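Long-range contacts in transcription factor SPN1 (Saccharomyces cerevisiae, PDB 3NFQ), which takes part in regulating transcription by RNA polymerase II and may act both in recruitment of the TATA-binding protein and in steps after it: residues 125-129 with 142-146; 81-85 with 102-106; 28-32 with 49-55. All coordinates share one frame. Residues are numbered along the deposited sequence.

In the fold
The three contacts lie in the central, all-helical domain of this transcription factor and follow one another along the chain in the order 3, 2, 1, as roughly antiparallel helix pairs (139-148°). Contact 2 is the buried middle, about 3 Å from the centre of the chain; contacts 1 and 3 lie on opposite sides of that centre, their own centres about 24 Å apart and their nearest atoms about 9 Å. Contact 2 touches both. Toward contact 1, whose centre is about 11 Å away, Tyr-128 OH probably hydrogen-bonds Leu-85 O at 2.6 Å, and the rings of Tyr-128 and Phe-103 meet edge-to-face. Toward contact 3, about 14 Å between centres, Trp-84 CH2 rests 3.4 Å from Lys-52 O.

Contact 1 (125-129 with 142-146); sequences VIFYT and AEKLI
Two helical segments, 125-129 of helix 121-130 and 142-146 of helix 136-149, cross in an antiparallel sense but well inclined, at -139°, with axes 8.7 Å apart; Val-125 CA lies 5.7 Å from Ala-142 CA, and Thr-129 CA 5.6 Å from Glu-143 CA. Such close spacing suits the small Ala-142. Val-125, rotamer t, sets CG1 3.8 Å from Ala-142 CB and 4.2 Å from Ile-146 CB. At the exposed margin Ile-126 CG1 meets Ile-146 CG1 at 4.1 Å. Tyr-128 puts CB 3.8 Å from Ala-142 CB, while its ring leads away to Phe-103 and its hydroxyl to Leu-85 O. Thr-129, rotamer p, turns OG1 back to donate to Ile-126 O (2.6 Å), leaving CG2 to pack 3.5 Å from Glu-143 N. This helical hairpin belongs to the TFIIS N-terminal-like helical bundle. With the threonine hydroxyl satisfied inside its own helix and methyl groups facing the partner, the pairing rests on van der Waals fit and burial of apolar surface.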
loop_
_atom_site.group_PDB
_atom_site.type_symbol
_atom_site.label_atom_id
_atom_site.label_comp_id
_atom_site.label_asym_id
_atom_site.label_seq_id
_atom_site.Cartn_x
_atom_site.Cartn_y
_atom_site.Cartn_z
ATOM N N VAL A 125 -1.821 -6.969 6.110
ATOM C CA VAL A 125 -2.184 -6.206 7.320
ATOM C C VAL A 125 -2.122 -7.133 8.549
ATOM O O VAL A 125 -1.628 -6.743 9.631
ATOM C CB VAL A 125 -3.561 -5.469 7.155
ATOM C CG1 VAL A 125 -4.014 -4.780 8.480
ATOM C CG2 VAL A 125 -3.442 -4.435 6.057
ATOM N N ILE A 126 -2.553 -8.383 8.391
ATOM C CA ILE A 126 -2.395 -9.341 9.487
ATOM C C ILE A 126 -0.907 -9.493 9.871
ATOM O O ILE A 126 -0.553 -9.486 11.053
ATOM C CB ILE A 126 -3.056 -10.714 9.142
ATOM C CG1 ILE A 126 -4.587 -10.555 9.132
ATOM C CG2 ILE A 126 -2.614 -11.811 10.172
ATOM C CD1 ILE A 126 -5.381 -11.676 8.503
ATOM N N PHE A 127 -0.024 -9.621 8.877
ATOM C CA PHE A 127 1.394 -9.730 9.123
ATOM C C PHE A 127 1.906 -8.521 9.960
ATOM O O PHE A 127 2.737 -8.655 10.876
ATOM C CB PHE A 127 2.152 -9.795 7.763
ATOM C CG PHE A 127 3.648 -9.664 7.900
ATOM C CD1 PHE A 127 4.475 -10.774 8.092
ATOM C CD2 PHE A 127 4.244 -8.418 7.875
ATOM C CE1 PHE A 127 5.879 -10.630 8.260
ATOM C CE2 PHE A 127 5.628 -8.293 8.023
ATOM C CZ PHE A 127 6.434 -9.356 8.210
ATOM N N TYR A 128 1.372 -7.343 9.676
ATOM C CA TYR A 128 1.794 -6.136 10.444
ATOM C C TYR A 128 1.389 -6.247 11.948
ATOM O O TYR A 128 2.069 -5.699 12.828
ATOM C CB TYR A 128 1.186 -4.892 9.822
ATOM C CG TYR A 128 2.140 -4.298 8.790
ATOM C CD1 TYR A 128 2.251 -4.879 7.531
ATOM C CD2 TYR A 128 2.931 -3.169 9.073
ATOM C CE1 TYR A 128 3.138 -4.349 6.545
ATOM C CE2 TYR A 128 3.814 -2.620 8.079
ATOM C CZ TYR A 128 3.902 -3.242 6.811
ATOM O OH TYR A 128 4.743 -2.805 5.803
ATOM N N THR A 129 0.299 -6.978 12.219
ATOM C CA THR A 129 -0.164 -7.155 13.627
ATOM C C THR A 129 0.758 -8.035 14.459
ATOM O O THR A 129 0.777 -7.919 15.715
ATOM C CB THR A 129 -1.590 -7.694 13.732
ATOM O OG1 THR A 129 -1.616 -9.094 13.367
ATOM C CG2 THR A 129 -2.555 -6.902 12.875
ATOM N N ALA A 142 -2.985 -1.555 12.631
ATOM C CA ALA A 142 -3.276 -2.664 11.694
ATOM C C ALA A 142 -4.325 -3.602 12.327
ATOM O O ALA A 142 -5.229 -4.047 11.673
ATOM C CB ALA A 142 -1.964 -3.424 11.350
ATOM N N GLU A 143 -4.201 -3.871 13.621
ATOM C CA GLU A 143 -5.144 -4.727 14.331
ATOM C C GLU A 143 -6.537 -4.094 14.420
ATOM O O GLU A 143 -7.532 -4.788 14.263
ATOM C CB GLU A 143 -4.543 -5.030 15.718
ATOM C CG GLU A 143 -5.456 -5.582 16.692
ATOM C CD GLU A 143 -4.840 -5.559 18.079
ATOM O OE1 GLU A 143 -5.537 -5.018 18.970
ATOM O OE2 GLU A 143 -3.648 -6.015 18.240
ATOM N N LYS A 144 -6.608 -2.783 14.636
ATOM C CA LYS A 144 -7.892 -2.062 14.597
ATOM C C LYS A 144 -8.519 -2.112 13.222
ATOM O O LYS A 144 -9.727 -2.315 13.080
ATOM C CB LYS A 144 -7.695 -0.589 14.973
ATOM C CG LYS A 144 -8.986 0.219 14.805
ATOM C CD LYS A 144 -8.623 1.704 14.665
ATOM C CE LYS A 144 -9.597 2.483 13.775
ATOM N NZ LYS A 144 -9.363 3.953 14.210
ATOM N N LEU A 145 -7.699 -1.917 12.186
ATOM C CA LEU A 145 -8.258 -1.846 10.834
ATOM C C LEU A 145 -8.753 -3.214 10.387
ATOM O O LEU A 145 -9.810 -3.313 9.778
ATOM C CB LEU A 145 -7.217 -1.369 9.849
ATOM C CG LEU A 145 -6.961 0.138 10.022
ATOM C CD1 LEU A 145 -5.803 0.505 9.077
ATOM C CD2 LEU A 145 -8.190 0.911 9.670
ATOM N N ILE A 146 -7.987 -4.241 10.624
ATOM C CA ILE A 146 -8.470 -5.560 10.185
ATOM C C ILE A 146 -9.803 -5.985 10.850
ATOM O O ILE A 146 -10.675 -6.601 10.207
ATOM C CB ILE A 146 -7.355 -6.662 10.293
ATOM C CG1 ILE A 146 -7.702 -7.885 9.438
ATOM C CG2 ILE A 146 -7.051 -7.065 11.666
ATOM C CD1 ILE A 146 -7.340 -7.620 7.959
#

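Contact 2 (81-85 with 102-106); sequences VRIWL and LFAAL
In the middle of this TFIIS N-terminal-like helical bundle, helical segments 81-85 and 102-106 run nearly antiparallel, crossing at -147°. Their axes stay 11.6 Å apart at closest, and the nearest CA pair, Val-81 and Leu-102, is 7.4 Å apart, so long branched side chains must fill the gap. Leu-102, extended in the mt rotamer, is the main bump: its CD1 enters a hollow walled by Val-81, Trp-84 and Leu-85, lying 4.2 Å from Val-81 CG1, 3.7 Å from Trp-84 CB and 3.8 Å from Leu-85 CG. One turn on, Leu-106, also mt, rests CD1 against the neighbouring Val-81 CG1 and Leu-85 CD1, 4.2 Å from each. Val-81, in rotamer t, gives this wall a compact branched surface, whereas Leu-85, again mt, reaches out to occupy the space beside Leu-102. The wide Trp-84 indole closes one flank of the hollow and carries on toward helices 10-42 and 51-63, where NE1 hydrogen-bonds Met-25 O. Phe-103 starts out sideways, with chi1 near -91°, yet its broad ring spans enough distance to meet the other helix: CE1 sits 4.2 Å from Leu-85 CD2.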
loop_
_atom_site.group_PDB
_atom_site.type_symbol
_atom_site.label_atom_id
_atom_site.label_comp_id
_atom_site.label_asym_id
_atom_site.label_seq_id
_atom_site.Cartn_x
_atom_site.Cartn_y
_atom_site.Cartn_z
ATOM N N VAL A 81 -1.138 -0.904 -3.219
ATOM C CA VAL A 81 -0.841 -0.512 -1.813
ATOM C C VAL A 81 -0.284 -1.679 -1.067
ATOM O O VAL A 81 0.721 -1.585 -0.364
ATOM C CB VAL A 81 -2.101 0.038 -1.096
ATOM C CG1 VAL A 81 -1.827 0.298 0.432
ATOM C CG2 VAL A 81 -2.585 1.282 -1.825
ATOM N N ARG A 82 -0.883 -2.841 -1.278
ATOM C CA ARG A 82 -0.398 -4.009 -0.626
ATOM C C ARG A 82 1.003 -4.342 -1.055
ATOM O O ARG A 82 1.820 -4.773 -0.236
ATOM C CB ARG A 82 -1.319 -5.165 -1.024
ATOM C CG ARG A 82 -0.862 -6.480 -0.500
ATOM C CD ARG A 82 -1.303 -7.487 -1.542
ATOM N NE ARG A 82 -0.186 -7.942 -2.263
ATOM C CZ ARG A 82 -0.151 -8.543 -3.451
ATOM N NH1 ARG A 82 -1.199 -8.783 -4.239
ATOM N NH2 ARG A 82 1.053 -8.887 -3.853
ATOM N N ILE A 83 1.299 -4.180 -2.347
ATOM C CA ILE A 83 2.688 -4.468 -2.817
ATOM C C ILE A 83 3.728 -3.536 -2.147
ATOM O O ILE A 83 4.838 -3.954 -1.795
ATOM C CB ILE A 83 2.760 -4.312 -4.357
ATOM C CG1 ILE A 83 2.100 -5.536 -4.987
ATOM C CG2 ILE A 83 4.228 -4.299 -4.874
ATOM C CD1 ILE A 83 1.725 -5.286 -6.481
ATOM N N TRP A 84 3.381 -2.255 -1.988
ATOM C CA TRP A 84 4.269 -1.376 -1.220
ATOM C C TRP A 84 4.497 -1.813 0.229
ATOM O O TRP A 84 5.602 -1.692 0.734
ATOM C CB TRP A 84 3.784 0.084 -1.270
ATOM C CG TRP A 84 4.027 0.730 -2.568
ATOM C CD1 TRP A 84 4.166 0.127 -3.786
ATOM C CD2 TRP A 84 4.127 2.126 -2.796
ATOM N NE1 TRP A 84 4.317 1.075 -4.766
ATOM C CE2 TRP A 84 4.326 2.309 -4.181
ATOM C CE3 TRP A 84 4.093 3.247 -1.963
ATOM C CZ2 TRP A 84 4.491 3.536 -4.746
ATOM C CZ3 TRP A 84 4.232 4.508 -2.540
ATOM C CH2 TRP A 84 4.430 4.649 -3.907
ATOM N N LEU A 85 3.479 -2.372 0.891
ATOM C CA LEU A 85 3.570 -2.671 2.330
ATOM C C LEU A 85 4.182 -4.039 2.574
ATOM O O LEU A 85 4.729 -4.295 3.643
ATOM C CB LEU A 85 2.141 -2.659 2.910
ATOM C CG LEU A 85 1.557 -1.229 3.106
ATOM C CD1 LEU A 85 0.085 -1.295 3.502
ATOM C CD2 LEU A 85 2.392 -0.475 4.132
ATOM N N LEU A 102 0.868 5.179 4.294
ATOM C CA LEU A 102 -0.173 4.293 3.734
ATOM C C LEU A 102 -1.236 3.863 4.732
ATOM O O LEU A 102 -2.447 3.829 4.412
ATOM C CB LEU A 102 0.459 3.080 3.044
ATOM C CG LEU A 102 1.299 3.386 1.795
ATOM C CD1 LEU A 102 1.864 2.054 1.222
ATOM C CD2 LEU A 102 0.485 4.068 0.756
ATOM N N PHE A 103 -0.825 3.541 5.952
ATOM C CA PHE A 103 -1.801 3.128 6.940
ATOM C C PHE A 103 -2.705 4.318 7.327
ATOM O O PHE A 103 -3.882 4.164 7.542
ATOM C CB PHE A 103 -1.107 2.490 8.168
ATOM C CG PHE A 103 -0.946 0.981 8.057
ATOM C CD1 PHE A 103 0.314 0.414 7.879
ATOM C CD2 PHE A 103 -2.050 0.153 8.180
ATOM C CE1 PHE A 103 0.461 -1.010 7.803
ATOM C CE2 PHE A 103 -1.893 -1.256 8.100
ATOM C CZ PHE A 103 -0.657 -1.808 7.911
ATOM N N ALA A 104 -2.180 5.530 7.355
ATOM C CA ALA A 104 -3.056 6.646 7.663
ATOM C C ALA A 104 -4.086 6.864 6.560
ATOM O O ALA A 104 -5.267 7.165 6.818
ATOM C CB ALA A 104 -2.208 7.964 7.904
ATOM N N ALA A 105 -3.658 6.713 5.307
ATOM C CA ALA A 105 -4.577 6.801 4.184
ATOM C C ALA A 105 -5.599 5.681 4.179
ATOM O O ALA A 105 -6.751 5.939 3.870
ATOM C CB ALA A 105 -3.780 6.842 2.845
ATOM N N LEU A 106 -5.231 4.454 4.548
ATOM C CA LEU A 106 -6.171 3.331 4.580
ATOM C C LEU A 106 -7.199 3.488 5.719
ATOM O O LEU A 106 -8.304 2.932 5.657
ATOM C CB LEU A 106 -5.465 2.016 4.821
ATOM C CG LEU A 106 -4.572 1.441 3.695
ATOM C CD1 LEU A 106 -3.660 0.394 4.244
ATOM C CD2 LEU A 106 -5.480 0.881 2.568
#

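Contact 3 (28-32 with 49-55); sequences AAQLD and AMQKVKL
Polar contacts centre on Asp-32, which reaches from helical segment 28-32 to the start of helix 51-63. With chi1 near -78°, its carboxylate accepts from two backbone amides: Gln-51 N to Asp-32 OD1 (2.8 Å) and Lys-52 N to Asp-32 OD2 (3.0 Å). A short acidic side chain suits this spot, since the first amides of a helix lack backbone acceptors. Lys-52 curls back, chi3 and chi4 both m, and NZ makes a salt bridge to Asp-32 OD2 (3.0 Å). The two amide bonds give the first turn of helix 51-63 acceptors from another helix, while Met-50, a selenomethionine, holds the N-cap position. Helical segments 28-32 and 51-55, the latter entered from loop residues Ala-49 and Met-50, run antiparallel at 148°, axes 8.8 Å apart, joining the long helix 10-42 to helix 51-63 in the helical domain. Water extends the network: water 1 links Ala-29 O (2.7 Å) to Lys-52 NZ (2.9 Å), and water 2 joins Asp-32 OD2 (2.7 Å) to Val-53 N (3.1 Å). In the apolar part, small Ala-28 lets its CA lie 4.9 Å from Gln-51 CA; its CB meets Gln-51 CB (3.7 Å) and Leu-55 CD2 (4.3 Å).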
loop_
_atom_site.group_PDB
_atom_site.type_symbol
_atom_site.label_atom_id
_atom_site.label_comp_id
_atom_site.label_asym_id
_atom_site.label_seq_id
_atom_site.Cartn_x
_atom_site.Cartn_y
_atom_site.Cartn_z
ATOM N N ALA A 28 7.143 1.685 -9.795
ATOM C CA ALA A 28 8.056 2.181 -8.743
ATOM C C ALA A 28 8.532 1.102 -7.798
ATOM O O ALA A 28 9.711 1.054 -7.397
ATOM C CB ALA A 28 7.390 3.307 -7.966
ATOM N N ALA A 29 7.631 0.184 -7.431
ATOM C CA ALA A 29 8.012 -0.857 -6.518
ATOM C C ALA A 29 9.056 -1.833 -7.117
ATOM O O ALA A 29 10.007 -2.279 -6.417
ATOM C CB ALA A 29 6.784 -1.595 -6.075
ATOM N N GLN A 30 8.840 -2.188 -8.388
ATOM C CA GLN A 30 9.787 -3.037 -9.137
ATOM C C GLN A 30 11.125 -2.335 -9.318
ATOM O O GLN A 30 12.164 -2.894 -9.072
ATOM C CB GLN A 30 9.191 -3.438 -10.507
ATOM C CG GLN A 30 10.036 -4.569 -11.189
ATOM C CD GLN A 30 10.304 -5.769 -10.233
ATOM O OE1 GLN A 30 9.379 -6.321 -9.634
ATOM N NE2 GLN A 30 11.591 -6.140 -10.068
ATOM N N LEU A 31 11.105 -1.079 -9.712
ATOM C CA LEU A 31 12.398 -0.356 -9.783
ATOM C C LEU A 31 13.166 -0.350 -8.464
ATOM O O LEU A 31 14.387 -0.583 -8.438
ATOM C CB LEU A 31 12.232 1.064 -10.318
ATOM C CG LEU A 31 11.762 1.180 -11.750
ATOM C CD1 LEU A 31 11.344 2.594 -12.020
ATOM C CD2 LEU A 31 12.817 0.732 -12.752
ATOM N N ASP A 32 12.471 -0.065 -7.363
ATOM C CA ASP A 32 13.099 -0.067 -6.043
ATOM C C ASP A 32 13.628 -1.467 -5.654
ATOM O O ASP A 32 14.703 -1.591 -5.091
ATOM C CB ASP A 32 12.098 0.458 -4.989
ATOM C CG ASP A 32 11.979 1.983 -5.017
ATOM O OD1 ASP A 32 12.706 2.581 -5.844
ATOM O OD2 ASP A 32 11.178 2.575 -4.236
ATOM N N ALA A 49 16.997 3.147 -3.017
ATOM C CA ALA A 49 15.699 3.094 -3.695
ATOM C C ALA A 49 14.860 4.372 -3.411
ATOM O O ALA A 49 14.665 4.803 -2.269
ATOM C CB ALA A 49 14.983 1.795 -3.290
HETATM N N MSE A 50 14.473 5.064 -4.454
HETATM C CA MSE A 50 13.722 6.284 -4.260
HETATM C C MSE A 50 12.428 6.357 -5.025
HETATM O O MSE A 50 11.735 7.344 -4.872
HETATM C CB MSE A 50 14.566 7.518 -4.662
HETATM C CG MSE A 50 15.882 7.584 -3.940
HETATM SE SE MSE A 50 16.736 9.352 -4.399
HETATM C CE MSE A 50 16.934 9.128 -6.470
ATOM N N GLN A 51 12.064 5.354 -5.834
ATOM C CA GLN A 51 10.929 5.575 -6.714
ATOM C C GLN A 51 9.600 5.692 -5.952
ATOM O O GLN A 51 8.791 6.572 -6.261
ATOM C CB GLN A 51 10.831 4.542 -7.840
ATOM C CG GLN A 51 12.053 4.540 -8.806
ATOM C CD GLN A 51 12.253 5.935 -9.437
ATOM O OE1 GLN A 51 13.200 6.598 -9.087
ATOM N NE2 GLN A 51 11.344 6.369 -10.323
ATOM N N LYS A 52 9.350 4.764 -5.037
ATOM C CA LYS A 52 8.143 4.849 -4.201
ATOM C C LYS A 52 8.053 6.164 -3.422
ATOM O O LYS A 52 7.005 6.806 -3.449
ATOM C CB LYS A 52 8.082 3.680 -3.229
ATOM C CG LYS A 52 7.987 2.348 -3.917
ATOM C CD LYS A 52 7.654 1.292 -2.818
ATOM C CE LYS A 52 8.736 1.020 -1.732
ATOM N NZ LYS A 52 10.032 0.555 -2.414
ATOM N N VAL A 53 9.133 6.579 -2.771
ATOM C CA VAL A 53 9.069 7.850 -1.992
ATOM C C VAL A 53 8.808 9.029 -2.857
ATOM O O VAL A 53 8.135 9.959 -2.436
ATOM C CB VAL A 53 10.290 8.124 -1.049
ATOM C CG1 VAL A 53 10.427 7.042 -0.022
ATOM C CG2 VAL A 53 11.598 8.289 -1.801
ATOM N N LYS A 54 9.301 9.010 -4.097
ATOM C CA LYS A 54 8.980 10.115 -4.970
ATOM C C LYS A 54 7.535 10.137 -5.366
ATOM O O LYS A 54 7.001 11.198 -5.633
ATOM C CB LYS A 54 9.790 10.060 -6.267
ATOM C CG LYS A 54 11.251 10.359 -6.065
ATOM C CD LYS A 54 11.897 10.458 -7.465
ATOM C CE LYS A 54 13.394 10.456 -7.356
ATOM N NZ LYS A 54 14.032 10.142 -8.690
ATOM N N LEU A 55 6.924 8.946 -5.522
ATOM C CA LEU A 55 5.545 8.845 -5.896
ATOM C C LEU A 55 4.604 8.965 -4.680
ATOM O O LEU A 55 3.441 9.249 -4.847
ATOM C CB LEU A 55 5.285 7.530 -6.632
ATOM C CG LEU A 55 3.936 7.246 -7.296
ATOM C CD1 LEU A 55 3.451 8.350 -8.310
ATOM C CD2 LEU A 55 4.016 5.903 -7.996
HETATM O O HOH W 1 9.512 -1.977 -3.745
HETATM O O HOH W 2 11.401 4.535 -2.352
#